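Local coordinates for leucine rich repeat and phosphatase domain containing protein (Entamoeba histolytica, PDB 3EMU) that probably binds phosphorylated groups through a dual-specificity phosphatase fold, although its phosphate-binding loop departs from the usual catalytic signature of that family, at residues A[11-14]-A[18-21]; A[57-62]-A[70-75]; A[92-95]-A[100-103]; A[104-109]-A[118-123]. One frame throughout, in Å; residues are numbered along the deposited sequence.

Contacts 1, 2 and 3 all reach the five-stranded sheet, contact 1 at one outer strand, contact 2 at the other, and contact 3 on the middle strand 89-94. Contact 3 is buried, yet its side-chain chemistry is the most polar of the four, built round a serine hydroxyl, a lysine and a sulfate ion. Contact 4 shares helix 100-112 with it and is apolar throughout. Contact 1 is a buried hairpin pair joined by backbone bonds, whereas contact 2 is partly buried and rests on methyl groups against a serine and a helix carbonyl. Helix 100-112 links all four, since Ala-101, Ile-104, Val-105 and Ala-107 reach residues of contacts 1 and 2.

Contact 1 (A[11-14]-A[18-21]); sequences TQII and HLGS
Gln-12 lies over one face of the His-18 imidazole: with CG anti to the backbone N (chi1 180°), its chain runs across the ring, and CG stands 4.2 Å from the ring centroid in a CH-pi contact. The carboxamide does not stack. Its plane is turned 83° from the ring, so that OE1 comes down near the ring carbon, 3.4 Å from CE1 of His-18. The ring's polar partner is Tyr-30: His-18 ND1 is hydrogen-bonded to its hydroxyl, and the two rings stand roughly perpendicular.

Gln-12 and His-18 form a non-hydrogen-bonded antiparallel pair. The adjoining pair, Thr-11 and Leu-19, is hydrogen-bonded and puts its side chains on the opposite face: Thr-11 N reaches Leu-19 O at 2.8 Å, and Leu-19 N reaches Thr-11 O at 2.7 Å. Past this pair Ile-13 leans back toward Leu-19, its CG1 3.8 Å from Leu-19 CB.

The two strands make a beta hairpin at the margin of the mixed sheet. Strand 11-14 is outermost, while strand 17-21 lies parallel to strand 89-94, with backbone bonds from His-18 and Gly-20 to Ile-92. Ile-13 and Leu-19 pack on Val-105 of helix 100-112, and Ile-13 also touches Leu-127 of helix 117-127.

Contact 2 (A[57-62]-A[70-75]); sequences LRLDIV and YDSIPN
The flat group that meets the strand is the backbone carbonyl of Asn-75, whose O lies 3.9 Å from methyl CD2 of Leu-57. The Asn-75 carboxamide stays farther off, since the closest atom of that side chain is CB, 4.6 Å from Leu-57 CD2. The CB of Tyr-70 leaves the backbone away from the strand, and the ring, which lies against Leu-143 and Lys-147 of helix 135-151, takes no part in this contact.

The centre of the contact is the Ser-72 hydroxyl. Methyl CD1 of Ile-61 reaches Ser-72 OG at 3.4 Å, and CD1 of Leu-59 comes to the same oxygen at 3.7 Å. A chi1 of 79° sets OG between the backbone N and the carbonyl carbon, where it is hydrogen-bonded to the carbonyl O of Leu-69 one turn earlier. The polar atom is therefore satisfied within its own helix while apolar branches close over it.

Strand 55-59 is the outermost strand on this side of the sheet, and helix 68-85 leads from it to strand 89-94, a beta-alpha-beta crossover that passes strand 36-42. Just after the strand the chain bends in an inverse gamma turn centred on Asp-60, spanned by a weak bond from Ile-61 N to Leu-59 O. The bend still leaves Ile-61 directed at the helix. In the helix the regular bonding is interrupted at Pro-74 and Asn-75, giving a kink. Leu-59 and Ser-72 also meet Ile-104 of helix 100-112, and Ile-61 touches Phe-137 of helix 135-151.

Contact 3 (A[92-95]-A[100-103]); sequences IISG and KAPA. With SO4 (sulfate ion), chain B.
Strand 92-94 and helix 100-103 come together at Ser-94 and Ala-101, whose CA atoms are 5.0 Å apart. With OG set between the backbone N and the carbonyl carbon (chi1 51°), the Ser-94 hydroxyl faces both helix start and ion: OG accepts the Ala-101 N-H at 3.1 Å (angle at H 156°), donates to sulfate O1 at 2.6 Å and receives a further weak bond from Gly-97 N. The Ala-101 methyl packs against the strand, CB lying 3.4 Å from Ser-94 OG and 4.1 Å from Ile-92 CG2.

Lys-100 bends at chi3 and chi4 to bring NZ alongside the sulfate, next to O2, though the modelled NZ-to-O2 distance is doubtfully short. Lys-100 N adds a weak bond to O2. A water joins Gly-95 N, Lys-100 NZ and sulfate O4, while Thr-96 OG1 and the backbone N of Val-98 and Asn-99 also bond the ion.

The loop matches the P-loop of dual-specificity phosphatases, the anion at the start of a helix; by the CX5R spacing, Ser-94 probably stands where the family has its nucleophilic cysteine and Lys-100 its arginine. The sulfate, probably from the crystallisation liquor, suggests phosphate binding, probably without the usual thiol chemistry.

Contact 4 (A[104-109]-A[118-123]); sequences IVIAFL and INAFNK
Ile-106 is the main bump: it enters the surface of helix 117-127 between Ala-120 and Phe-121, touching both with different branches. CG2 rests on the Ala-120 methyl, 3.8 Å from CB, while CD1 reaches across to Phe-121, 3.7 Å from the ring atom CD1. CG1, which carries CD1, passes Ala-120 O at 4.0 Å; chi1 -67° sets it beside the backbone N, with CG2 beside the carbonyl carbon. Phe-117 and Val-124 also touch Ile-106, so its side chain sits in a hollow walled by Phe-117, Ala-120, Phe-121 and Val-124, the i, i+3, i+4, i+7 set of a knobs-into-holes fit.

In return the small Ala-120 is the bump that enters the other helix. Its CB approaches Ile-106 O at 3.9 Å and Leu-109 CB at 4.4 Å, settling into the shallow groove between these two residues. With so little side chain at this point, the backbones come close, Ile-106 CA and Ala-120 CA being 5.5 Å apart. The CB of Phe-121 leaves its backbone away from helix 100-112, yet CB and the ring both meet Ile-106 CD1; the side chain also touches Ile-131. At the outer margin Leu-109 CD1 lies near the methylene CD of Lys-123, whose extended chain carries NZ to a hydrogen bond with Gln-113.

The segment axes approach to 8.9 Å and run at 126°, closer to antiparallel than to parallel. The pair belongs to the helical layer that follows the phosphate-binding loop in the dual-specificity phosphatase fold, where helix 100-112 starts at that loop and helix 117-127 packs back across helix 100-112.

Contact 1 (A[11-14]-A[18-21])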
loop_
_atom_site.group_PDB
_atom_site.type_symbol
_atom_site.label_atom_id
_atom_site.label_comp_id
_atom_site.label_asym_id
_atom_site.label_seq_id
_atom_site.Cartn_x
_atom_site.Cartn_y
_atom_site.Cartn_z
ATOM N N THR A 11 9.116 2.609 5.396
ATOM C CA THR A 11 9.973 2.472 4.223
ATOM C C THR A 11 9.406 3.218 2.990
ATOM O O THR A 11 8.209 3.088 2.615
ATOM C CB THR A 11 10.213 0.981 3.883
ATOM O OG1 THR A 11 10.737 0.331 5.042
ATOM C CG2 THR A 11 11.217 0.797 2.717
ATOM N N GLN A 12 10.254 4.022 2.374
ATOM C CA GLN A 12 9.837 4.748 1.175
ATOM C C GLN A 12 9.892 3.783 -0.005
ATOM O O GLN A 12 10.920 3.089 -0.221
ATOM C CB GLN A 12 10.745 5.939 0.866
ATOM C CG GLN A 12 10.222 6.623 -0.402
ATOM C CD GLN A 12 10.866 7.940 -0.739
ATOM O OE1 GLN A 12 10.688 8.933 -0.042
ATOM N NE2 GLN A 12 11.558 7.973 -1.865
ATOM N N ILE A 13 8.796 3.713 -0.757
ATOM C CA ILE A 13 8.756 2.685 -1.815
ATOM C C ILE A 13 9.179 3.289 -3.195
ATOM O O ILE A 13 10.083 2.797 -3.836
ATOM C CB ILE A 13 7.398 1.939 -1.862
ATOM C CG1 ILE A 13 7.171 1.139 -0.535
ATOM C CG2 ILE A 13 7.312 1.053 -3.116
ATOM C CD1 ILE A 13 8.321 0.124 -0.181
ATOM N N ILE A 14 8.531 4.392 -3.557
ATOM C CA ILE A 14 8.891 5.259 -4.663
ATOM C C ILE A 14 8.508 6.599 -4.056
ATOM O O ILE A 14 7.945 6.655 -2.963
ATOM C CB ILE A 14 8.018 5.005 -5.977
ATOM C CG1 ILE A 14 6.550 5.337 -5.716
ATOM C CG2 ILE A 14 8.198 3.563 -6.532
ATOM C CD1 ILE A 14 5.645 5.281 -6.945
ATOM N N HIS A 18 4.994 5.588 1.083
ATOM C CA HIS A 18 5.684 5.001 2.232
ATOM C C HIS A 18 4.856 3.854 2.788
ATOM O O HIS A 18 3.628 3.914 2.877
ATOM C CB HIS A 18 5.972 6.078 3.279
ATOM C CG HIS A 18 6.758 7.255 2.757
ATOM N ND1 HIS A 18 8.106 7.442 3.031
ATOM C CD2 HIS A 18 6.374 8.338 2.031
ATOM C CE1 HIS A 18 8.515 8.582 2.496
ATOM N NE2 HIS A 18 7.490 9.136 1.869
ATOM N N LEU A 19 5.567 2.796 3.126
ATOM C CA LEU A 19 4.988 1.579 3.648
ATOM C C LEU A 19 5.369 1.404 5.155
ATOM O O LEU A 19 6.559 1.459 5.519
ATOM C CB LEU A 19 5.528 0.422 2.835
ATOM C CG LEU A 19 4.956 -0.947 3.118
ATOM C CD1 LEU A 19 3.429 -0.922 3.056
ATOM C CD2 LEU A 19 5.574 -1.934 2.130
ATOM N N GLY A 20 4.363 1.238 6.009
ATOM C CA GLY A 20 4.617 1.094 7.447
ATOM C C GLY A 20 3.611 0.269 8.271
ATOM O O GLY A 20 2.706 -0.396 7.727
ATOM N N SER A 21 3.768 0.340 9.594
ATOM C CA SER A 21 2.928 -0.380 10.550
ATOM C C SER A 21 2.271 0.634 11.498
ATOM O O SER A 21 2.725 1.791 11.590
ATOM C CB SER A 21 3.795 -1.337 11.369
ATOM O OG SER A 21 4.773 -0.602 12.100
#

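Contact 2 (A[57-62]-A[70-75])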
loop_
_atom_site.group_PDB
_atom_site.type_symbol
_atom_site.label_atom_id
_atom_site.label_comp_id
_atom_site.label_asym_id
_atom_site.label_seq_id
_atom_site.Cartn_x
_atom_site.Cartn_y
_atom_site.Cartn_z
ATOM N N LEU A 57 -7.868 7.701 5.069
ATOM C CA LEU A 57 -8.837 6.795 4.506
ATOM C C LEU A 57 -8.596 5.413 5.101
ATOM O O LEU A 57 -7.475 4.922 5.139
ATOM C CB LEU A 57 -8.713 6.744 2.990
ATOM C CG LEU A 57 -9.610 5.706 2.325
ATOM C CD1 LEU A 57 -11.041 6.038 2.617
ATOM C CD2 LEU A 57 -9.387 5.601 0.835
ATOM N N ARG A 58 -9.665 4.787 5.572
ATOM C CA ARG A 58 -9.594 3.440 6.120
ATOM C C ARG A 58 -10.216 2.462 5.137
ATOM O O ARG A 58 -11.352 2.667 4.706
ATOM C CB ARG A 58 -10.348 3.338 7.469
ATOM N N LEU A 59 -9.488 1.395 4.820
ATOM C CA LEU A 59 -10.044 0.301 4.040
ATOM C C LEU A 59 -10.467 -0.800 4.976
ATOM O O LEU A 59 -9.709 -1.243 5.841
ATOM C CB LEU A 59 -9.013 -0.262 3.067
ATOM C CG LEU A 59 -8.275 0.771 2.242
ATOM C CD1 LEU A 59 -7.322 0.077 1.295
ATOM C CD2 LEU A 59 -9.305 1.676 1.489
ATOM N N ASP A 60 -11.656 -1.297 4.756
ATOM C CA ASP A 60 -12.230 -2.189 5.717
ATOM C C ASP A 60 -11.941 -3.640 5.410
ATOM O O ASP A 60 -12.844 -4.402 5.100
ATOM C CB ASP A 60 -13.734 -1.992 5.723
ATOM C CG ASP A 60 -14.233 -1.713 7.085
ATOM O OD1 ASP A 60 -14.521 -2.728 7.770
ATOM O OD2 ASP A 60 -14.258 -0.494 7.468
ATOM N N ILE A 61 -10.687 -4.029 5.491
ATOM C CA ILE A 61 -10.354 -5.375 5.149
ATOM C C ILE A 61 -10.142 -6.175 6.433
ATOM O O ILE A 61 -9.193 -5.927 7.180
ATOM C CB ILE A 61 -9.145 -5.419 4.209
ATOM C CG1 ILE A 61 -9.421 -4.519 2.994
ATOM C CG2 ILE A 61 -8.869 -6.844 3.813
ATOM C CD1 ILE A 61 -8.214 -4.093 2.270
ATOM N N VAL A 62 -11.059 -7.113 6.688
ATOM C CA VAL A 62 -10.968 -7.951 7.878
ATOM C C VAL A 62 -10.531 -9.387 7.674
ATOM O O VAL A 62 -10.198 -10.036 8.665
ATOM C CB VAL A 62 -12.259 -7.936 8.781
ATOM C CG1 VAL A 62 -12.354 -6.601 9.571
ATOM C CG2 VAL A 62 -13.566 -8.245 7.972
ATOM N N TYR A 70 -9.482 -6.890 -3.071
ATOM C CA TYR A 70 -9.792 -6.598 -4.450
ATOM C C TYR A 70 -10.763 -5.388 -4.547
ATOM O O TYR A 70 -10.461 -4.398 -5.241
ATOM C CB TYR A 70 -10.469 -7.831 -5.046
ATOM C CG TYR A 70 -10.911 -7.660 -6.459
ATOM C CD1 TYR A 70 -9.980 -7.774 -7.504
ATOM C CD2 TYR A 70 -12.248 -7.363 -6.776
ATOM C CE1 TYR A 70 -10.359 -7.610 -8.837
ATOM C CE2 TYR A 70 -12.662 -7.215 -8.113
ATOM C CZ TYR A 70 -11.703 -7.347 -9.157
ATOM O OH TYR A 70 -12.018 -7.198 -10.501
ATOM N N ASP A 71 -11.889 -5.467 -3.825
ATOM C CA ASP A 71 -12.942 -4.474 -3.903
ATOM C C ASP A 71 -12.444 -3.101 -3.482
ATOM O O ASP A 71 -12.912 -2.049 -3.976
ATOM C CB ASP A 71 -14.164 -4.916 -3.068
ATOM C CG ASP A 71 -14.967 -6.036 -3.749
ATOM O OD1 ASP A 71 -14.844 -6.202 -5.011
ATOM O OD2 ASP A 71 -15.724 -6.752 -3.032
ATOM N N SER A 72 -11.451 -3.085 -2.605
ATOM C CA SER A 72 -11.002 -1.804 -2.059
ATOM C C SER A 72 -9.915 -1.187 -2.967
ATOM O O SER A 72 -9.440 -0.073 -2.748
ATOM C CB SER A 72 -10.475 -2.010 -0.603
ATOM O OG SER A 72 -9.142 -2.544 -0.657
ATOM N N ILE A 73 -9.508 -1.900 -4.004
ATOM C CA ILE A 73 -8.364 -1.414 -4.781
ATOM C C ILE A 73 -8.534 -0.032 -5.436
ATOM O O ILE A 73 -7.616 0.841 -5.358
ATOM C CB ILE A 73 -7.868 -2.497 -5.764
ATOM C CG1 ILE A 73 -7.192 -3.615 -4.948
ATOM C CG2 ILE A 73 -6.887 -1.884 -6.792
ATOM C CD1 ILE A 73 -6.681 -4.838 -5.761
ATOM N N PRO A 74 -9.703 0.188 -6.067
ATOM C CA PRO A 74 -9.864 1.469 -6.786
ATOM C C PRO A 74 -9.924 2.658 -5.826
ATOM O O PRO A 74 -9.278 3.679 -6.074
ATOM C CB PRO A 74 -11.175 1.294 -7.603
ATOM C CG PRO A 74 -11.390 -0.188 -7.689
ATOM C CD PRO A 74 -10.729 -0.813 -6.430
ATOM N N ASN A 75 -10.641 2.518 -4.704
ATOM C CA ASN A 75 -10.558 3.568 -3.651
ATOM C C ASN A 75 -9.157 3.844 -3.154
ATOM O O ASN A 75 -8.774 4.974 -2.987
ATOM C CB ASN A 75 -11.497 3.272 -2.477
ATOM C CG ASN A 75 -12.965 3.613 -2.799
ATOM O OD1 ASN A 75 -13.886 2.969 -2.291
ATOM N ND2 ASN A 75 -13.186 4.614 -3.664
#

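Contact 3 (A[92-95]-A[100-103])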
loop_
_atom_site.group_PDB
_atom_site.type_symbol
_atom_site.label_atom_id
_atom_site.label_comp_id
_atom_site.label_asym_id
_atom_site.label_seq_id
_atom_site.Cartn_x
_atom_site.Cartn_y
_atom_site.Cartn_z
ATOM N N ILE A 92 1.190 4.250 4.008
ATOM C CA ILE A 92 0.211 3.160 3.914
ATOM C C ILE A 92 0.515 2.129 5.007
ATOM O O ILE A 92 1.626 1.627 5.084
ATOM C CB ILE A 92 0.189 2.515 2.492
ATOM C CG1 ILE A 92 -0.139 3.610 1.445
ATOM C CG2 ILE A 92 -0.819 1.336 2.413
ATOM C CD1 ILE A 92 0.637 3.482 0.147
ATOM N N ILE A 93 -0.454 1.854 5.879
ATOM C CA ILE A 93 -0.137 1.052 7.068
ATOM C C ILE A 93 -1.177 -0.025 7.343
ATOM O O ILE A 93 -2.365 0.141 7.028
ATOM C CB ILE A 93 0.076 1.921 8.344
ATOM C CG1 ILE A 93 -1.244 2.501 8.821
ATOM C CG2 ILE A 93 1.062 3.014 8.148
ATOM C CD1 ILE A 93 -1.149 3.150 10.250
ATOM N N SER A 94 -0.699 -1.164 7.835
ATOM C CA SER A 94 -1.569 -2.187 8.440
ATOM C C SER A 94 -1.024 -2.450 9.868
ATOM O O SER A 94 0.022 -1.896 10.221
ATOM C CB SER A 94 -1.615 -3.469 7.589
ATOM O OG SER A 94 -0.310 -3.897 7.306
ATOM N N GLY A 95 -1.730 -3.251 10.679
ATOM C CA GLY A 95 -1.348 -3.498 12.096
ATOM C C GLY A 95 0.118 -3.884 12.279
ATOM O O GLY A 95 0.877 -3.180 12.971
ATOM N N LYS A 100 -1.228 -6.943 4.855
ATOM C CA LYS A 100 -2.209 -6.098 4.166
ATOM C C LYS A 100 -1.661 -4.802 3.500
ATOM O O LYS A 100 -1.992 -4.526 2.337
ATOM C CB LYS A 100 -3.380 -5.763 5.089
ATOM C CG LYS A 100 -4.298 -6.914 5.340
ATOM C CD LYS A 100 -5.484 -6.458 6.194
ATOM C CE LYS A 100 -5.467 -7.063 7.586
ATOM N NZ LYS A 100 -4.317 -6.596 8.373
ATOM N N ALA A 101 -0.864 -4.010 4.216
ATOM C CA ALA A 101 -0.324 -2.784 3.625
ATOM C C ALA A 101 0.563 -3.075 2.368
ATOM O O ALA A 101 0.466 -2.358 1.338
ATOM C CB ALA A 101 0.413 -1.909 4.634
ATOM N N PRO A 102 1.429 -4.102 2.449
ATOM C CA PRO A 102 2.233 -4.386 1.247
ATOM C C PRO A 102 1.398 -4.859 0.033
ATOM O O PRO A 102 1.746 -4.503 -1.096
ATOM C CB PRO A 102 3.198 -5.481 1.710
ATOM C CG PRO A 102 3.301 -5.258 3.259
ATOM C CD PRO A 102 1.930 -4.803 3.650
ATOM N N ALA A 103 0.333 -5.636 0.274
ATOM C CA ALA A 103 -0.576 -6.069 -0.786
ATOM C C ALA A 103 -1.183 -4.855 -1.523
ATOM O O ALA A 103 -1.220 -4.834 -2.758
ATOM C CB ALA A 103 -1.677 -6.989 -0.247
HETATM S S SO4 B . -0.964 -6.976 8.816
HETATM O O1 SO4 B . 0.114 -6.341 8.037
HETATM O O2 SO4 B . -2.112 -7.371 8.046
HETATM O O3 SO4 B . -0.376 -8.191 9.350
HETATM O O4 SO4 B . -1.445 -6.054 9.819
HETATM O O HOH W 1 -4.096 -4.153 9.828
#

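Contact 4 (A[104-109]-A[118-123])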
loop_
_atom_site.group_PDB
_atom_site.type_symbol
_atom_site.label_atom_id
_atom_site.label_comp_id
_atom_site.label_asym_id
_atom_site.label_seq_id
_atom_site.Cartn_x
_atom_site.Cartn_y
_atom_site.Cartn_z
ATOM N N ILE A 104 -1.625 -3.847 -0.771
ATOM C CA ILE A 104 -2.128 -2.616 -1.365
ATOM C C ILE A 104 -1.070 -1.900 -2.201
ATOM O O ILE A 104 -1.384 -1.372 -3.280
ATOM C CB ILE A 104 -2.748 -1.635 -0.293
ATOM C CG1 ILE A 104 -4.062 -2.174 0.237
ATOM C CG2 ILE A 104 -2.993 -0.200 -0.856
ATOM C CD1 ILE A 104 -5.145 -2.323 -0.826
ATOM N N VAL A 105 0.155 -1.817 -1.683
ATOM C CA VAL A 105 1.236 -1.141 -2.395
ATOM C C VAL A 105 1.550 -1.865 -3.719
ATOM O O VAL A 105 1.807 -1.231 -4.751
ATOM C CB VAL A 105 2.519 -0.958 -1.499
ATOM C CG1 VAL A 105 3.736 -0.553 -2.310
ATOM C CG2 VAL A 105 2.277 0.099 -0.376
ATOM N N ILE A 106 1.524 -3.194 -3.678
ATOM C CA ILE A 106 1.654 -3.979 -4.870
ATOM C C ILE A 106 0.549 -3.655 -5.932
ATOM O O ILE A 106 0.897 -3.392 -7.078
ATOM C CB ILE A 106 1.715 -5.466 -4.560
ATOM C CG1 ILE A 106 3.024 -5.783 -3.801
ATOM C CG2 ILE A 106 1.601 -6.298 -5.869
ATOM C CD1 ILE A 106 3.154 -7.244 -3.318
ATOM N N ALA A 107 -0.736 -3.711 -5.549
ATOM C CA ALA A 107 -1.835 -3.354 -6.427
ATOM C C ALA A 107 -1.597 -1.984 -7.085
ATOM O O ALA A 107 -1.757 -1.816 -8.324
ATOM C CB ALA A 107 -3.139 -3.363 -5.673
ATOM N N PHE A 108 -1.204 -1.005 -6.263
ATOM C CA PHE A 108 -0.901 0.312 -6.754
ATOM C C PHE A 108 0.177 0.360 -7.856
ATOM O O PHE A 108 -0.004 1.025 -8.878
ATOM C CB PHE A 108 -0.519 1.262 -5.623
ATOM C CG PHE A 108 -0.060 2.596 -6.120
ATOM C CD1 PHE A 108 -1.001 3.538 -6.627
ATOM C CD2 PHE A 108 1.297 2.911 -6.158
ATOM C CE1 PHE A 108 -0.598 4.767 -7.150
ATOM C CE2 PHE A 108 1.707 4.139 -6.676
ATOM C CZ PHE A 108 0.752 5.066 -7.181
ATOM N N LEU A 109 1.314 -0.292 -7.639
ATOM C CA LEU A 109 2.403 -0.299 -8.610
ATOM C C LEU A 109 2.059 -1.128 -9.862
ATOM O O LEU A 109 2.512 -0.799 -10.962
ATOM C CB LEU A 109 3.646 -0.898 -7.979
ATOM C CG LEU A 109 4.343 -0.219 -6.786
ATOM C CD1 LEU A 109 5.461 -1.175 -6.267
ATOM C CD2 LEU A 109 4.938 1.136 -7.142
ATOM N N ILE A 118 3.912 -10.447 -10.157
ATOM C CA ILE A 118 5.197 -10.996 -9.664
ATOM C C ILE A 118 6.291 -9.950 -9.655
ATOM O O ILE A 118 7.104 -9.878 -8.724
ATOM C CB ILE A 118 5.649 -12.280 -10.474
ATOM C CG1 ILE A 118 6.853 -12.994 -9.803
ATOM C CG2 ILE A 118 6.036 -11.939 -11.923
ATOM C CD1 ILE A 118 6.762 -13.189 -8.236
ATOM N N ASN A 119 6.314 -9.119 -10.684
ATOM C CA ASN A 119 7.333 -8.092 -10.785
ATOM C C ASN A 119 7.109 -6.952 -9.781
ATOM O O ASN A 119 8.069 -6.328 -9.294
ATOM C CB ASN A 119 7.364 -7.521 -12.202
ATOM C CG ASN A 119 8.184 -8.387 -13.224
ATOM O OD1 ASN A 119 8.044 -8.185 -14.447
ATOM N ND2 ASN A 119 9.062 -9.278 -12.739
ATOM N N ALA A 120 5.836 -6.635 -9.531
ATOM C CA ALA A 120 5.454 -5.622 -8.510
ATOM C C ALA A 120 5.753 -6.220 -7.095
ATOM O O ALA A 120 6.261 -5.532 -6.207
ATOM C CB ALA A 120 3.966 -5.227 -8.653
ATOM N N PHE A 121 5.451 -7.503 -6.926
ATOM C CA PHE A 121 5.839 -8.212 -5.712
ATOM C C PHE A 121 7.359 -8.151 -5.428
ATOM O O PHE A 121 7.791 -7.752 -4.334
ATOM C CB PHE A 121 5.352 -9.671 -5.737
ATOM C CG PHE A 121 5.758 -10.421 -4.506
ATOM C CD1 PHE A 121 4.916 -10.445 -3.383
ATOM C CD2 PHE A 121 7.050 -10.996 -4.418
ATOM C CE1 PHE A 121 5.322 -11.105 -2.214
ATOM C CE2 PHE A 121 7.464 -11.628 -3.255
ATOM C CZ PHE A 121 6.609 -11.690 -2.151
ATOM N N ASN A 122 8.163 -8.493 -6.431
ATOM C CA ASN A 122 9.607 -8.531 -6.261
ATOM C C ASN A 122 10.244 -7.184 -5.963
ATOM O O ASN A 122 11.180 -7.088 -5.143
ATOM C CB ASN A 122 10.273 -9.084 -7.507
ATOM C CG ASN A 122 10.025 -10.542 -7.686
ATOM O OD1 ASN A 122 10.201 -11.060 -8.778
ATOM N ND2 ASN A 122 9.620 -11.228 -6.627
ATOM N N LYS A 123 9.776 -6.165 -6.677
ATOM C CA LYS A 123 10.165 -4.819 -6.406
ATOM C C LYS A 123 9.886 -4.395 -4.942
ATOM O O LYS A 123 10.752 -3.801 -4.298
ATOM C CB LYS A 123 9.459 -3.858 -7.386
ATOM C CG LYS A 123 9.657 -2.372 -7.015
ATOM C CD LYS A 123 9.378 -1.402 -8.187
ATOM C CE LYS A 123 9.838 0.048 -7.834
ATOM N NZ LYS A 123 10.042 0.938 -9.068
#